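B-cell lymphoma 3 protein (Homo sapiens, PDB 1K1A) regulates NF-kappa-B target genes, holding the p50 subunit out of the nucleus when cytoplasmic and activating transcription when nuclear, the chain here being its ankyrin repeat domain. Local coordinates at residues E130-L135 / L163-L168; L64-G69 / R96-S101; M221-R224 / V228-I231. All coordinates share one frame; numbering follows the deposited sequence. Where two conformers were deposited one is given.

Contact 1: E130-L135 / L163-L168; sequences ETVQLL and LSMVQL
Val132 meets Met165 and Leu168 where the second helices of two successive ankyrin repeats, the fourth and the fifth, lie side by side in the stack. The contact is wholly apolar: two side-chain pairs at van der Waals distance and 151 Å² of surface buried between the segments.

The aliphatic pair is Val132 with Leu168. Both CB atoms are directed at the opposing helix, and the two side chains run antiparallel, overlapping near their ends. The CD2 methyl of Leu168 lies 3.9 Å from Val132 CG1 and 4.1 Å from Val132 CB, covering the branch point as well as one methyl. Leu168 also rests on Gln129 of helix 129-137, one turn before Val132.

The thioether contact is of another shape. Met165 does not aim its CB at Val132; with CG anti to the carbonyl carbon (chi1 -74°), a further bend at chi2 (-59°) brings the sulfur to it. Val132 also packs on Leu120 and Ala123 of helix 119-126 in the same repeat. The branches of Val132 thus divide their partners across the contact: CG1 takes the leucine, while CG2 stands 3.9 Å from Met165 SD.

Contact 2: L64-G69 / R96-S101; sequences LLVTAG and RALLDS
Val66 and Ser101 form the closest approach between 64-69 and 96-101, their CB atoms both pointing across the gap. Val66 CG1 lies 3.6 Å from the carbonyl carbon of Ser101 and 3.7 Å from Ser101 CB, so this methyl packs against the backbone at the end of helix 92-101 as well as against the serine methylene. The other methyl has a different partner: Val66 CG2 is 3.9 Å from Leu98 CD2, the two side chains crossing at roughly a right angle. Leu98 directs its CB away from 64-69, and only the far end of its side chain turns back to the valine. At the more exposed border, Thr67 CG2 touches Ser101 CB at 3.9 Å.

The backbone points Ser101 CB at Val66, whereas the hydroxyl turns back into its own helix. With OG anti to the carbonyl carbon (chi1 -49°), it donates to Ala97 O at 2.7 Å, tilted 20° out of the carbonyl plane. That one carbonyl oxygen accepts from both the amide and the hydroxyl of Ser101, which fixes the rotation of the side chain.

These are the second helices of ankyrin repeats 2 and 3, meeting near their C-terminal ends. The CA atoms of Thr67 and Ser101 are 5.9 Å apart, the nearest such pair between the segments. Just beyond Thr67 the chain turns through a Schellman motif, in which Gly69 takes a positive phi (116°) and its N bonds back to Val66 O. Thr67 OG1 is hydrogen-bonded to Arg63 O, in keeping with the rotation that puts CG2 beside Ser101 CB. Further out, Val66 also touches Leu50 of helix 49-55, whereas Asp100 forms a salt bridge through OD1 with Arg138 NH1.

Contact 3: M221-R224 / V228-I231; sequences MVAR and VIDI
The peptide plane joining Ala223 to Arg224 is the flat group at the contact with Val228, whose CB lies 4.4 Å from Arg224 N, above that plane and on the same side as Ala223 CB. The end of the Arg224 side chain leads away from helix 226-232. This is the seventh and last ankyrin repeat, in which 221-224 forms no regular helix or strand and precedes the helix at the C-terminal end of the stack.

Ala223 is extended (psi 128°), and its CB is directed toward the helix. The CA atoms of Ala223 and Val228 are 5.8 Å apart, the nearest such pair here. Ser191 of the preceding repeat adjoins both residues, and it also makes a backbone hydrogen bond with Arg224, which ties this irregular segment to helix 186-193.

The Ala223 methyl meets both Val228 and Ile229. Val228 CG1, anti to its own amide nitrogen, reaches Ala223 CB at 3.7 Å. Ile229 CG1, anti to its carbonyl carbon, approaches Ala223 CB at 3.8 Å, and an unusual chi2 of -106° is consistent with local crowding: Ile229 CD1 is 3.4 Å from Ala223 CB, tighter than normal carbon contact.

How the contacts relate
Contacts 1 and 2 repeat one theme, the second helix of an ankyrin repeat packed on that of the next; contact 3 stays within a single repeat and joins a non-helical segment to a helix. Contact 1 is the buried one, its centre about 11 Å from that of the chain, and its chemistry is purely apolar. Contact 2, at helix ends, is partly buried and mixes methyl packing with a serine. Contact 3, its centre about 32 Å from the chain's centre, relies on an alanine. Contacts 1 and 2 touch directly, Leu134 CD2 lying 3.7 Å from Arg96 N, whereas 2 and 3 fall on opposite sides of the chain's centre.

Contact 1: E130-L135 / L163-L168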
loop_
_atom_site.group_PDB
_atom_site.type_symbol
_atom_site.label_atom_id
_atom_site.label_comp_id
_atom_site.label_asym_id
_atom_site.label_seq_id
_atom_site.Cartn_x
_atom_site.Cartn_y
_atom_site.Cartn_z
ATOM N N GLU A 130 7.848 5.713 -5.565
ATOM C CA GLU A 130 7.219 5.517 -6.872
ATOM C C GLU A 130 5.833 4.862 -6.787
ATOM O O GLU A 130 4.899 5.276 -7.477
ATOM C CB GLU A 130 8.140 4.710 -7.791
ATOM C CG GLU A 130 9.420 5.432 -8.195
ATOM C CD GLU A 130 10.403 5.612 -7.045
ATOM O OE1 GLU A 130 10.548 4.692 -6.215
ATOM O OE2 GLU A 130 11.034 6.684 -6.972
ATOM N N THR A 131 5.706 3.844 -5.944
ATOM C CA THR A 131 4.420 3.168 -5.770
ATOM C C THR A 131 3.442 4.045 -4.992
ATOM O O THR A 131 2.260 4.100 -5.319
ATOM C CB THR A 131 4.596 1.798 -5.088
ATOM O OG1 THR A 131 5.303 1.966 -3.855
ATOM C CG2 THR A 131 5.516 0.907 -5.911
ATOM N N VAL A 132 3.934 4.752 -3.973
ATOM C CA VAL A 132 3.071 5.650 -3.225
ATOM C C VAL A 132 2.479 6.694 -4.164
ATOM O O VAL A 132 1.266 6.887 -4.204
ATOM C CB VAL A 132 3.818 6.332 -2.032
ATOM C CG1 VAL A 132 2.960 7.406 -1.393
ATOM C CG2 VAL A 132 4.214 5.281 -0.999
ATOM N N GLN A 133 3.336 7.339 -4.949
ATOM C CA GLN A 133 2.880 8.371 -5.866
ATOM C C GLN A 133 1.818 7.863 -6.828
ATOM O O GLN A 133 0.782 8.489 -6.998
ATOM C CB GLN A 133 4.045 8.973 -6.664
ATOM C CG GLN A 133 3.628 10.209 -7.461
ATOM C CD GLN A 133 4.785 10.896 -8.156
ATOM O OE1 GLN A 133 5.778 11.253 -7.518
ATOM N NE2 GLN A 133 4.655 11.101 -9.461
ATOM N N LEU A 134 2.072 6.723 -7.450
ATOM C CA LEU A 134 1.136 6.197 -8.433
ATOM C C LEU A 134 -0.212 5.846 -7.792
ATOM O O LEU A 134 -1.256 6.181 -8.333
ATOM C CB LEU A 134 1.730 4.982 -9.137
ATOM C CG LEU A 134 0.870 4.302 -10.194
ATOM C CD1 LEU A 134 0.487 5.308 -11.285
ATOM C CD2 LEU A 134 1.625 3.098 -10.764
ATOM N N LEU A 135 -0.189 5.177 -6.638
ATOM C CA LEU A 135 -1.432 4.865 -5.934
ATOM C C LEU A 135 -2.257 6.143 -5.700
ATOM O O LEU A 135 -3.456 6.176 -5.947
ATOM C CB LEU A 135 -1.136 4.189 -4.592
ATOM C CG LEU A 135 -0.616 2.747 -4.668
ATOM C CD1 LEU A 135 -0.135 2.303 -3.308
ATOM C CD2 LEU A 135 -1.690 1.793 -5.206
ATOM N N LEU A 163 11.277 10.858 6.782
ATOM C CA LEU A 163 11.013 12.227 6.368
ATOM C C LEU A 163 10.550 12.302 4.905
ATOM O O LEU A 163 9.728 13.136 4.555
ATOM C CB LEU A 163 12.255 13.092 6.574
ATOM C CG LEU A 163 12.096 14.571 6.232
ATOM C CD1 LEU A 163 10.965 15.205 7.046
ATOM C CD2 LEU A 163 13.408 15.309 6.463
ATOM N N SER A 164 11.094 11.442 4.054
ATOM C CA SER A 164 10.665 11.414 2.659
ATOM C C SER A 164 9.161 11.115 2.545
ATOM O O SER A 164 8.426 11.845 1.874
ATOM C CB SER A 164 11.485 10.392 1.858
ATOM O OG SER A 164 12.839 10.817 1.755
ATOM N N MET A 165 8.704 10.048 3.197
ATOM C CA MET A 165 7.281 9.675 3.123
ATOM C C MET A 165 6.379 10.741 3.746
ATOM O O MET A 165 5.289 11.015 3.244
ATOM C CB MET A 165 7.021 8.320 3.790
ATOM C CG MET A 165 7.504 7.118 3.004
ATOM S SD MET A 165 6.761 6.987 1.338
ATOM C CE MET A 165 8.065 7.570 0.358
ATOM N N VAL A 166 6.834 11.324 4.849
ATOM C CA VAL A 166 6.093 12.387 5.504
ATOM C C VAL A 166 5.941 13.563 4.556
ATOM O O VAL A 166 4.846 14.075 4.372
ATOM C CB VAL A 166 6.764 12.830 6.834
ATOM C CG1 VAL A 166 6.168 14.141 7.326
ATOM C CG2 VAL A 166 6.603 11.722 7.910
ATOM N N GLN A 167 7.034 13.962 3.915
ATOM C CA GLN A 167 6.974 15.060 2.958
ATOM C C GLN A 167 6.085 14.732 1.748
ATOM O O GLN A 167 5.295 15.560 1.304
ATOM C CB GLN A 167 8.387 15.479 2.525
ATOM C CG GLN A 167 9.160 16.214 3.642
ATOM C CD GLN A 167 10.565 16.659 3.236
ATOM O OE1 GLN A 167 11.109 16.199 2.230
ATOM N NE2 GLN A 167 11.162 17.544 4.041
ATOM N N LEU A 168 6.195 13.507 1.249
ATOM C CA LEU A 168 5.421 13.075 0.087
ATOM C C LEU A 168 3.920 13.062 0.376
ATOM O O LEU A 168 3.123 13.532 -0.432
ATOM C CB LEU A 168 5.900 11.695 -0.392
ATOM C CG LEU A 168 5.287 11.167 -1.695
ATOM C CD1 LEU A 168 5.411 12.208 -2.822
ATOM C CD2 LEU A 168 5.929 9.843 -2.105
#

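Contact 2: L64-G69 / R96-S101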
loop_
_atom_site.group_PDB
_atom_site.type_symbol
_atom_site.label_atom_id
_atom_site.label_comp_id
_atom_site.label_asym_id
_atom_site.label_seq_id
_atom_site.Cartn_x
_atom_site.Cartn_y
_atom_site.Cartn_z
ATOM N N LEU A 64 -1.400 -9.146 -20.042
ATOM C CA LEU A 64 -2.064 -10.209 -20.799
ATOM C C LEU A 64 -3.158 -10.863 -19.961
ATOM O O LEU A 64 -4.292 -11.018 -20.414
ATOM C CB LEU A 64 -1.053 -11.271 -21.250
ATOM C CG LEU A 64 -1.582 -12.483 -22.035
ATOM C CD1 LEU A 64 -0.427 -13.301 -22.598
ATOM C CD2 LEU A 64 -2.486 -13.362 -21.177
ATOM N N LEU A 65 -2.806 -11.238 -18.737
ATOM C CA LEU A 65 -3.733 -11.932 -17.855
ATOM C C LEU A 65 -4.933 -11.073 -17.478
ATOM O O LEU A 65 -6.068 -11.538 -17.515
ATOM C CB LEU A 65 -3.020 -12.434 -16.587
ATOM C CG LEU A 65 -2.041 -13.606 -16.766
ATOM C CD1 LEU A 65 -1.356 -13.918 -15.445
ATOM C CD2 LEU A 65 -2.750 -14.841 -17.296
ATOM N N VAL A 66 -4.681 -9.821 -17.115
ATOM C CA VAL A 66 -5.775 -8.930 -16.727
ATOM C C VAL A 66 -6.712 -8.653 -17.906
ATOM O O VAL A 66 -7.934 -8.748 -17.774
ATOM C CB VAL A 66 -5.250 -7.633 -16.120
ATOM C CG1 VAL A 66 -6.418 -6.673 -15.813
ATOM C CG2 VAL A 66 -4.473 -7.960 -14.832
ATOM N N THR A 67 -6.138 -8.372 -19.073
ATOM C CA THR A 67 -6.950 -8.108 -20.249
ATOM C C THR A 67 -7.770 -9.353 -20.645
ATOM O O THR A 67 -8.874 -9.236 -21.192
ATOM C CB THR A 67 -6.079 -7.584 -21.425
ATOM O OG1 THR A 67 -5.023 -8.508 -21.696
ATOM C CG2 THR A 67 -5.325 -6.328 -21.019
ATOM N N ALA A 68 -7.251 -10.537 -20.334
ATOM C CA ALA A 68 -7.962 -11.784 -20.639
ATOM C C ALA A 68 -9.072 -12.145 -19.636
ATOM O O ALA A 68 -9.808 -13.111 -19.845
ATOM C CB ALA A 68 -6.976 -12.950 -20.791
ATOM N N GLY A 69 -9.176 -11.395 -18.539
ATOM C CA GLY A 69 -10.247 -11.626 -17.579
ATOM C C GLY A 69 -9.845 -12.072 -16.180
ATOM O O GLY A 69 -10.715 -12.353 -15.337
ATOM N N ARG A 96 1.568 -0.283 -12.382
ATOM C CA ARG A 96 1.096 0.451 -13.540
ATOM C C ARG A 96 0.392 -0.490 -14.519
ATOM O O ARG A 96 -0.661 -0.167 -15.049
ATOM C CB ARG A 96 2.263 1.154 -14.235
ATOM C CG ARG A 96 1.835 2.147 -15.303
ATOM C CD ARG A 96 2.971 2.978 -15.857
ATOM N NE ARG A 96 3.470 3.952 -14.888
ATOM C CZ ARG A 96 2.905 5.131 -14.666
ATOM N NH1 ARG A 96 1.820 5.485 -15.340
ATOM N NH2 ARG A 96 3.425 5.962 -13.774
ATOM N N ALA A 97 0.975 -1.659 -14.759
ATOM C CA ALA A 97 0.352 -2.607 -15.680
ATOM C C ALA A 97 -1.051 -3.011 -15.196
ATOM O O ALA A 97 -1.985 -3.111 -15.990
ATOM C CB ALA A 97 1.236 -3.827 -15.873
ATOM N N LEU A 98 -1.194 -3.205 -13.889
ATOM C CA LEU A 98 -2.469 -3.598 -13.304
ATOM C C LEU A 98 -3.511 -2.492 -13.437
ATOM O O LEU A 98 -4.612 -2.721 -13.913
ATOM C CB LEU A 98 -2.286 -3.933 -11.818
ATOM C CG LEU A 98 -1.832 -5.332 -11.432
ATOM C CD1 LEU A 98 -1.385 -5.333 -9.966
ATOM C CD2 LEU A 98 -2.963 -6.325 -11.654
ATOM N N LEU A 99 -3.146 -1.288 -13.014
ATOM C CA LEU A 99 -4.070 -0.161 -13.021
ATOM C C LEU A 99 -4.476 0.261 -14.430
ATOM O O LEU A 99 -5.593 0.728 -14.630
ATOM C CB LEU A 99 -3.490 1.031 -12.246
ATOM C CG LEU A 99 -3.110 0.793 -10.774
ATOM C CD1 LEU A 99 -2.560 2.061 -10.179
ATOM C CD2 LEU A 99 -4.289 0.287 -9.951
ATOM N N ASP A 100 -3.583 0.076 -15.400
ATOM C CA ASP A 100 -3.880 0.423 -16.788
ATOM C C ASP A 100 -4.723 -0.658 -17.486
ATOM O O ASP A 100 -5.507 -0.351 -18.388
ATOM C CB ASP A 100 -2.585 0.666 -17.601
ATOM C CG ASP A 100 -1.922 2.026 -17.300
ATOM O OD1 ASP A 100 -2.380 2.759 -16.383
ATOM O OD2 ASP A 100 -0.927 2.438 -17.942
ATOM N N SER A 101 -4.569 -1.917 -17.074
ATOM C CA SER A 101 -5.251 -3.018 -17.756
ATOM C C SER A 101 -6.621 -3.373 -17.201
ATOM O O SER A 101 -7.458 -3.923 -17.916
ATOM C CB SER A 101 -4.367 -4.273 -17.793
ATOM O OG SER A 101 -3.069 -3.965 -18.260
#

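Contact 3: M221-R224 / V228-I231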
loop_
_atom_site.group_PDB
_atom_site.type_symbol
_atom_site.label_atom_id
_atom_site.label_comp_id
_atom_site.label_asym_id
_atom_site.label_seq_id
_atom_site.Cartn_x
_atom_site.Cartn_y
_atom_site.Cartn_z
ATOM N N MET A 221 3.243 18.812 25.766
ATOM C CA MET A 221 3.475 18.157 27.054
ATOM C C MET A 221 4.362 16.916 26.994
ATOM O O MET A 221 4.922 16.513 28.008
ATOM C CB MET A 221 2.152 17.822 27.731
ATOM C CG MET A 221 1.326 19.041 28.061
ATOM S SD MET A 221 -0.361 18.608 28.403
ATOM C CE MET A 221 -0.132 17.470 29.761
ATOM N N VAL A 222 4.479 16.301 25.820
ATOM C CA VAL A 222 5.321 15.116 25.685
ATOM C C VAL A 222 6.665 15.436 25.029
ATOM O O VAL A 222 7.452 14.539 24.768
ATOM C CB VAL A 222 4.623 13.983 24.897
ATOM C CG1 VAL A 222 3.301 13.600 25.553
ATOM C CG2 VAL A 222 4.423 14.379 23.430
ATOM N N ALA A 223 6.920 16.714 24.774
ATOM C CA ALA A 223 8.159 17.130 24.125
ATOM C C ALA A 223 9.352 16.484 24.810
ATOM O O ALA A 223 9.506 16.578 26.029
ATOM C CB ALA A 223 8.284 18.631 24.141
ATOM N N ARG A 224 10.201 15.833 24.029
ATOM C CA ARG A 224 11.330 15.113 24.598
ATOM C C ARG A 224 12.449 16.015 25.125
ATOM O O ARG A 224 13.184 15.630 26.034
ATOM C CB ARG A 224 11.889 14.113 23.593
ATOM C CG ARG A 224 12.685 13.005 24.236
ATOM C CD ARG A 224 12.929 11.818 23.337
ATOM N NE ARG A 224 13.435 10.670 24.082
ATOM C CZ ARG A 224 14.205 9.731 23.556
ATOM N NH1 ARG A 224 14.558 9.804 22.281
ATOM N NH2 ARG A 224 14.624 8.716 24.303
ATOM N N VAL A 228 12.725 20.637 21.015
ATOM C CA VAL A 228 11.397 20.340 20.485
ATOM C C VAL A 228 10.414 21.429 20.881
ATOM O O VAL A 228 9.652 21.931 20.050
ATOM C CB VAL A 228 10.881 18.975 20.975
ATOM C CG1 VAL A 228 9.400 18.796 20.619
ATOM C CG2 VAL A 228 11.706 17.858 20.382
ATOM N N ILE A 229 10.440 21.808 22.156
ATOM C CA ILE A 229 9.557 22.856 22.649
ATOM C C ILE A 229 9.744 24.122 21.822
ATOM O O ILE A 229 8.777 24.776 21.426
ATOM C CB ILE A 229 9.861 23.159 24.121
ATOM C CG1 ILE A 229 10.062 21.861 24.908
ATOM C CG2 ILE A 229 8.770 24.040 24.719
ATOM C CD1 ILE A 229 8.921 21.509 25.819
ATOM N N ASP A 230 11.005 24.448 21.556
ATOM C CA ASP A 230 11.357 25.639 20.786
ATOM C C ASP A 230 10.700 25.629 19.414
ATOM O O ASP A 230 10.204 26.652 18.947
ATOM C CB ASP A 230 12.882 25.712 20.606
ATOM C CG ASP A 230 13.599 26.363 21.790
ATOM O OD1 ASP A 230 12.915 26.863 22.758
ATOM O OD2 ASP A 230 14.883 26.415 21.814
ATOM N N ILE A 231 10.715 24.469 18.768
ATOM C CA ILE A 231 10.103 24.321 17.452
ATOM C C ILE A 231 8.579 24.452 17.538
ATOM O O ILE A 231 7.966 25.179 16.756
ATOM C CB ILE A 231 10.515 22.974 16.818
ATOM C CG1 ILE A 231 12.021 22.971 16.543
ATOM C CG2 ILE A 231 9.735 22.725 15.537
ATOM C CD1 ILE A 231 12.648 21.590 16.479
#